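Local structure of mirolysin (6R7V) at residues A65-D77 with F189-R203. The protein is a zinc metallopeptidase of the pappalysin family of metzincins, probably cleaving proteins, seen here as a zymogen whose latency rests on a cysteine switch. The protein carries 1 engineered substitution. Residues are numbered along the deposited sequence; the frame is centred on the assembly and turned at random.
Sequences AQIISQIQVLNED and FGRDGSAESPYDKGR
Gly190 lies against helix 65-77 where the irregular loop 189-203 comes closest, its CA 3.9 Å from CA of Gln70. Beyond it a type II' turn, Asp192 to Ala195, folds over Gln66, and the loop returns to Gly202, the N-cap of helix 203-212. Glycine suits position 190: phi is positive (83°), and CA makes a CA-H...O contact with Gln66 O (3.5 Å).

Glutamines suit the helix face because each amide both donates and accepts. The bend of Gln66 at chi2 (63°) turns its amide into the loop, sending NE2 to Phe189 O, on a lone pair, and to Asp192 O, each at 3.0 Å, while OE1 receives Ser194 N from above the carbonyl plane. Gln70 accepts Gly190 N on OE1 (2.8 Å) and donates NE2 to Gly202 O, bridging the two limbs of the loop; its CG sits over a face of the Phe189 ring in a CH-pi contact. Ser69 OG takes the N-H of Arg191 and donates to Gln66 O.

Branched Val73 lays methyl CG2 on one face of the Arg191 guanidinium, leaving in-plane NH1 and NH2 to grip Glu76 end-on in a salt bridge (NH2 to OE2 2.9 Å). Arg203 salt-bridges Asp77 side-on, NE to OD2 at 2.8 Å; Thr206 OG1 also hydrogen-bonds OD2, and Arg203 NH2 salt-bridges Asp84.

Gln66, Ser69 and Gln70 thus bond six loop peptide groups, while salt bridges tie the helix to the early loop and, through Arg203, to helix 203-212, which carries zinc ligands His207 and His211.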
loop_
_atom_site.group_PDB
_atom_site.type_symbol
_atom_site.label_atom_id
_atom_site.label_comp_id
_atom_site.label_asym_id
_atom_site.label_seq_id
_atom_site.Cartn_x
_atom_site.Cartn_y
_atom_site.Cartn_z
ATOM N N ALA A 65 -10.739 -14.368 -10.699
ATOM C CA ALA A 65 -11.746 -13.295 -10.617
ATOM C C ALA A 65 -11.542 -12.492 -9.338
ATOM O O ALA A 65 -11.671 -11.273 -9.381
ATOM C CB ALA A 65 -13.168 -13.860 -10.675
ATOM N N GLN A 66 -11.172 -13.146 -8.228
ATOM C CA GLN A 66 -10.912 -12.464 -6.956
ATOM C C GLN A 66 -9.716 -11.503 -7.112
ATOM O O GLN A 66 -9.743 -10.346 -6.681
ATOM C CB GLN A 66 -10.666 -13.475 -5.836
ATOM C CG GLN A 66 -10.842 -12.907 -4.428
ATOM C CD GLN A 66 -12.254 -12.441 -4.132
ATOM O OE1 GLN A 66 -13.243 -13.014 -4.611
ATOM N NE2 GLN A 66 -12.368 -11.423 -3.302
ATOM N N ILE A 67 -8.667 -11.967 -7.796
ATOM C CA ILE A 67 -7.460 -11.179 -8.015
ATOM C C ILE A 67 -7.729 -9.993 -8.961
ATOM O O ILE A 67 -7.314 -8.849 -8.694
ATOM C CB ILE A 67 -6.350 -12.070 -8.553
ATOM C CG1 ILE A 67 -5.927 -13.072 -7.465
ATOM C CG2 ILE A 67 -5.184 -11.217 -9.065
ATOM C CD1 ILE A 67 -5.097 -14.210 -8.026
ATOM N N ILE A 68 -8.474 -10.264 -10.059
ATOM C CA ILE A 68 -8.817 -9.192 -10.999
ATOM C C ILE A 68 -9.661 -8.119 -10.279
ATOM O O ILE A 68 -9.466 -6.921 -10.524
ATOM C CB ILE A 68 -9.570 -9.848 -12.177
ATOM C CG1 ILE A 68 -8.569 -10.675 -13.026
ATOM C CG2 ILE A 68 -10.369 -8.817 -13.044
ATOM C CD1 ILE A 68 -9.232 -11.636 -13.997
ATOM N N SER A 69 -10.555 -8.537 -9.372
ATOM C CA SER A 69 -11.341 -7.551 -8.636
ATOM C C SER A 69 -10.423 -6.678 -7.775
ATOM O O SER A 69 -10.709 -5.490 -7.638
ATOM C CB SER A 69 -12.420 -8.197 -7.780
ATOM O OG SER A 69 -11.949 -8.756 -6.569
ATOM N N GLN A 70 -9.304 -7.214 -7.251
ATOM C CA GLN A 70 -8.399 -6.365 -6.483
ATOM C C GLN A 70 -7.715 -5.324 -7.364
ATOM O O GLN A 70 -7.533 -4.164 -6.942
ATOM C CB GLN A 70 -7.338 -7.212 -5.762
ATOM C CG GLN A 70 -6.382 -6.361 -4.911
ATOM C CD GLN A 70 -7.122 -5.656 -3.792
ATOM O OE1 GLN A 70 -7.501 -6.292 -2.813
ATOM N NE2 GLN A 70 -7.324 -4.353 -3.871
ATOM N N ILE A 71 -7.335 -5.718 -8.586
ATOM C CA ILE A 71 -6.702 -4.780 -9.504
ATOM C C ILE A 71 -7.702 -3.682 -9.863
ATOM O O ILE A 71 -7.328 -2.494 -9.936
ATOM C CB ILE A 71 -6.173 -5.516 -10.745
ATOM C CG1 ILE A 71 -5.200 -6.626 -10.315
ATOM C CG2 ILE A 71 -5.456 -4.517 -11.690
ATOM C CD1 ILE A 71 -3.971 -6.177 -9.430
ATOM N N GLN A 72 -8.981 -4.071 -10.022
ATOM C CA GLN A 72 -10.059 -3.095 -10.283
ATOM C C GLN A 72 -10.150 -2.064 -9.149
ATOM O O GLN A 72 -10.206 -0.853 -9.407
ATOM C CB GLN A 72 -11.392 -3.821 -10.425
ATOM C CG GLN A 72 -12.536 -2.887 -10.801
ATOM C CD GLN A 72 -13.874 -3.589 -10.876
ATOM O OE1 GLN A 72 -14.101 -4.651 -10.277
ATOM N NE2 GLN A 72 -14.797 -2.992 -11.611
ATOM N N VAL A 73 -10.108 -2.540 -7.896
ATOM C CA VAL A 73 -10.182 -1.634 -6.746
ATOM C C VAL A 73 -8.975 -0.683 -6.727
ATOM O O VAL A 73 -9.154 0.523 -6.490
ATOM C CB VAL A 73 -10.260 -2.448 -5.434
ATOM C CG1 VAL A 73 -10.040 -1.546 -4.205
ATOM C CG2 VAL A 73 -11.609 -3.167 -5.300
ATOM N N LEU A 74 -7.756 -1.181 -7.000
ATOM C CA LEU A 74 -6.609 -0.272 -7.011
ATOM C C LEU A 74 -6.776 0.805 -8.069
ATOM O O LEU A 74 -6.521 1.966 -7.803
ATOM C CB LEU A 74 -5.292 -1.009 -7.238
ATOM C CG LEU A 74 -4.893 -2.042 -6.156
ATOM C CD1 LEU A 74 -3.622 -2.771 -6.564
ATOM C CD2 LEU A 74 -4.596 -1.343 -4.804
ATOM N N ASN A 75 -7.272 0.427 -9.239
ATOM C CA ASN A 75 -7.484 1.404 -10.309
ATOM C C ASN A 75 -8.587 2.390 -9.968
ATOM O O ASN A 75 -8.485 3.544 -10.376
ATOM C CB ASN A 75 -7.765 0.701 -11.617
ATOM C CG ASN A 75 -6.466 0.198 -12.234
ATOM O OD1 ASN A 75 -5.532 0.973 -12.366
ATOM N ND2 ASN A 75 -6.374 -1.065 -12.605
ATOM N N GLU A 76 -9.575 1.990 -9.182
ATOM C CA GLU A 76 -10.583 2.939 -8.727
ATOM C C GLU A 76 -10.014 3.888 -7.701
ATOM O O GLU A 76 -10.097 5.122 -7.858
ATOM C CB GLU A 76 -11.768 2.206 -8.070
ATOM C CG GLU A 76 -12.619 1.430 -9.061
ATOM C CD GLU A 76 -13.784 0.682 -8.426
ATOM O OE1 GLU A 76 -14.048 0.853 -7.214
ATOM O OE2 GLU A 76 -14.424 -0.103 -9.156
ATOM N N ASP A 77 -9.373 3.332 -6.645
ATOM C CA ASP A 77 -8.937 4.197 -5.543
ATOM C C ASP A 77 -7.822 5.144 -5.923
ATOM O O ASP A 77 -7.795 6.266 -5.386
ATOM C CB ASP A 77 -8.520 3.313 -4.367
ATOM C CG ASP A 77 -9.679 2.502 -3.767
ATOM O OD1 ASP A 77 -10.856 2.778 -4.125
ATOM O OD2 ASP A 77 -9.416 1.633 -2.909
ATOM N N PHE A 189 -8.344 -10.061 0.230
ATOM C CA PHE A 189 -7.842 -9.710 -1.083
ATOM C C PHE A 189 -8.989 -9.704 -2.044
ATOM O O PHE A 189 -9.771 -10.666 -2.087
ATOM C CB PHE A 189 -6.738 -10.694 -1.540
ATOM C CG PHE A 189 -5.852 -10.169 -2.634
ATOM C CD1 PHE A 189 -6.044 -10.557 -3.956
ATOM C CD2 PHE A 189 -4.873 -9.216 -2.360
ATOM C CE1 PHE A 189 -5.217 -10.058 -4.969
ATOM C CE2 PHE A 189 -4.070 -8.706 -3.375
ATOM C CZ PHE A 189 -4.213 -9.166 -4.663
ATOM N N GLY A 190 -9.100 -8.628 -2.807
ATOM C CA GLY A 190 -10.211 -8.502 -3.743
ATOM C C GLY A 190 -11.467 -7.975 -3.093
ATOM O O GLY A 190 -11.527 -7.759 -1.870
ATOM N N ARG A 191 -12.493 -7.751 -3.915
ATOM C CA ARG A 191 -13.750 -7.173 -3.445
ATOM C C ARG A 191 -14.866 -8.197 -3.482
ATOM O O ARG A 191 -15.052 -8.852 -4.510
ATOM C CB ARG A 191 -14.096 -5.964 -4.320
ATOM C CG ARG A 191 -15.441 -5.326 -3.954
ATOM C CD ARG A 191 -15.481 -3.860 -4.382
ATOM N NE ARG A 191 -15.405 -3.732 -5.843
ATOM C CZ ARG A 191 -15.200 -2.572 -6.464
ATOM N NH1 ARG A 191 -15.013 -1.461 -5.765
ATOM N NH2 ARG A 191 -15.154 -2.523 -7.787
ATOM N N ASP A 192 -15.640 -8.303 -2.378
ATOM C CA ASP A 192 -16.763 -9.251 -2.276
ATOM C C ASP A 192 -16.196 -10.672 -2.547
ATOM O O ASP A 192 -15.050 -10.932 -2.172
ATOM C CB ASP A 192 -17.941 -8.827 -3.200
ATOM C CG ASP A 192 -18.418 -7.401 -2.947
ATOM O OD1 ASP A 192 -18.239 -6.902 -1.810
ATOM O OD2 ASP A 192 -18.985 -6.783 -3.884
ATOM N N GLY A 193 -16.963 -11.572 -3.171
ATOM C CA GLY A 193 -16.459 -12.914 -3.433
ATOM C C GLY A 193 -15.999 -13.619 -2.178
ATOM O O GLY A 193 -16.744 -13.680 -1.194
ATOM N N SER A 194 -14.746 -14.113 -2.202
ATOM C CA SER A 194 -14.162 -14.834 -1.074
ATOM C C SER A 194 -13.644 -13.927 0.038
ATOM O O SER A 194 -13.276 -14.432 1.109
ATOM C CB SER A 194 -13.020 -15.733 -1.542
ATOM O OG SER A 194 -11.990 -14.988 -2.181
ATOM N N ALA A 195 -13.619 -12.596 -0.181
ATOM C CA ALA A 195 -13.095 -11.707 0.862
ATOM C C ALA A 195 -14.056 -11.635 2.036
ATOM O O ALA A 195 -15.281 -11.667 1.847
ATOM C CB ALA A 195 -12.831 -10.324 0.301
ATOM N N GLU A 196 -13.500 -11.567 3.250
ATOM C CA GLU A 196 -14.279 -11.588 4.480
ATOM C C GLU A 196 -14.537 -10.227 5.058
ATOM O O GLU A 196 -13.624 -9.417 5.279
ATOM C CB GLU A 196 -13.589 -12.467 5.520
ATOM C CG GLU A 196 -13.661 -13.931 5.130
ATOM C CD GLU A 196 -13.042 -14.909 6.107
ATOM O OE1 GLU A 196 -12.713 -16.038 5.674
ATOM O OE2 GLU A 196 -12.887 -14.555 7.301
ATOM N N SER A 197 -15.820 -9.963 5.296
ATOM C CA SER A 197 -16.282 -8.747 5.933
ATOM C C SER A 197 -15.651 -8.619 7.338
ATOM O O SER A 197 -15.467 -9.656 7.996
ATOM C CB SER A 197 -17.803 -8.811 6.020
ATOM O OG SER A 197 -18.273 -7.700 6.747
ATOM N N PRO A 198 -15.238 -7.421 7.805
ATOM C CA PRO A 198 -15.461 -6.092 7.216
ATOM C C PRO A 198 -14.304 -5.575 6.334
ATOM O O PRO A 198 -14.271 -4.381 6.014
ATOM C CB PRO A 198 -15.650 -5.222 8.459
ATOM C CG PRO A 198 -14.682 -5.810 9.442
ATOM C CD PRO A 198 -14.687 -7.305 9.175
ATOM N N TYR A 199 -13.372 -6.435 5.949
ATOM C CA TYR A 199 -12.263 -6.038 5.085
ATOM C C TYR A 199 -12.435 -6.777 3.770
ATOM O O TYR A 199 -11.660 -7.664 3.404
ATOM C CB TYR A 199 -10.893 -6.284 5.774
ATOM C CG TYR A 199 -10.841 -5.679 7.158
ATOM C CD1 TYR A 199 -10.745 -4.303 7.335
ATOM C CD2 TYR A 199 -10.916 -6.481 8.293
ATOM C CE1 TYR A 199 -10.732 -3.738 8.602
ATOM C CE2 TYR A 199 -10.888 -5.926 9.571
ATOM C CZ TYR A 199 -10.795 -4.553 9.720
ATOM O OH TYR A 199 -10.757 -3.994 10.976
ATOM N N ASP A 200 -13.536 -6.441 3.081
ATOM C CA ASP A 200 -13.985 -7.137 1.877
ATOM C C ASP A 200 -14.209 -6.202 0.689
ATOM O O ASP A 200 -14.915 -6.579 -0.240
ATOM C CB ASP A 200 -15.277 -7.924 2.159
ATOM C CG ASP A 200 -16.441 -7.065 2.627
ATOM O OD1 ASP A 200 -16.202 -5.900 3.067
ATOM O OD2 ASP A 200 -17.577 -7.573 2.633
ATOM N N LYS A 201 -13.596 -4.991 0.696
ATOM C CA LYS A 201 -13.733 -4.092 -0.451
ATOM C C LYS A 201 -12.374 -3.799 -1.088
ATOM O O LYS A 201 -12.279 -2.886 -1.918
ATOM C CB LYS A 201 -14.463 -2.779 -0.084
ATOM C CG LYS A 201 -15.839 -2.969 0.559
ATOM C CD LYS A 201 -16.797 -3.576 -0.444
ATOM C CE LYS A 201 -18.188 -3.827 0.102
ATOM N NZ LYS A 201 -19.014 -4.427 -0.965
ATOM N N GLY A 202 -11.360 -4.611 -0.754
ATOM C CA GLY A 202 -10.035 -4.489 -1.353
ATOM C C GLY A 202 -9.210 -3.335 -0.841
ATOM O O GLY A 202 -8.174 -3.013 -1.452
ATOM N N ARG A 203 -9.602 -2.736 0.310
ATOM C CA ARG A 203 -8.831 -1.587 0.794
ATOM C C ARG A 203 -7.592 -1.978 1.593
ATOM O O ARG A 203 -6.755 -1.119 1.841
ATOM C CB ARG A 203 -9.701 -0.602 1.603
ATOM C CG ARG A 203 -10.269 0.514 0.749
ATOM C CD ARG A 203 -11.225 0.041 -0.342
ATOM N NE ARG A 203 -11.563 1.152 -1.235
ATOM C CZ ARG A 203 -12.651 1.899 -1.104
ATOM N NH1 ARG A 203 -13.499 1.685 -0.099
ATOM N NH2 ARG A 203 -12.880 2.899 -1.946
HETATM O O HOH W 1 -14.664 -10.969 -6.454
HETATM O O HOH W 2 -15.292 -5.886 -7.813
#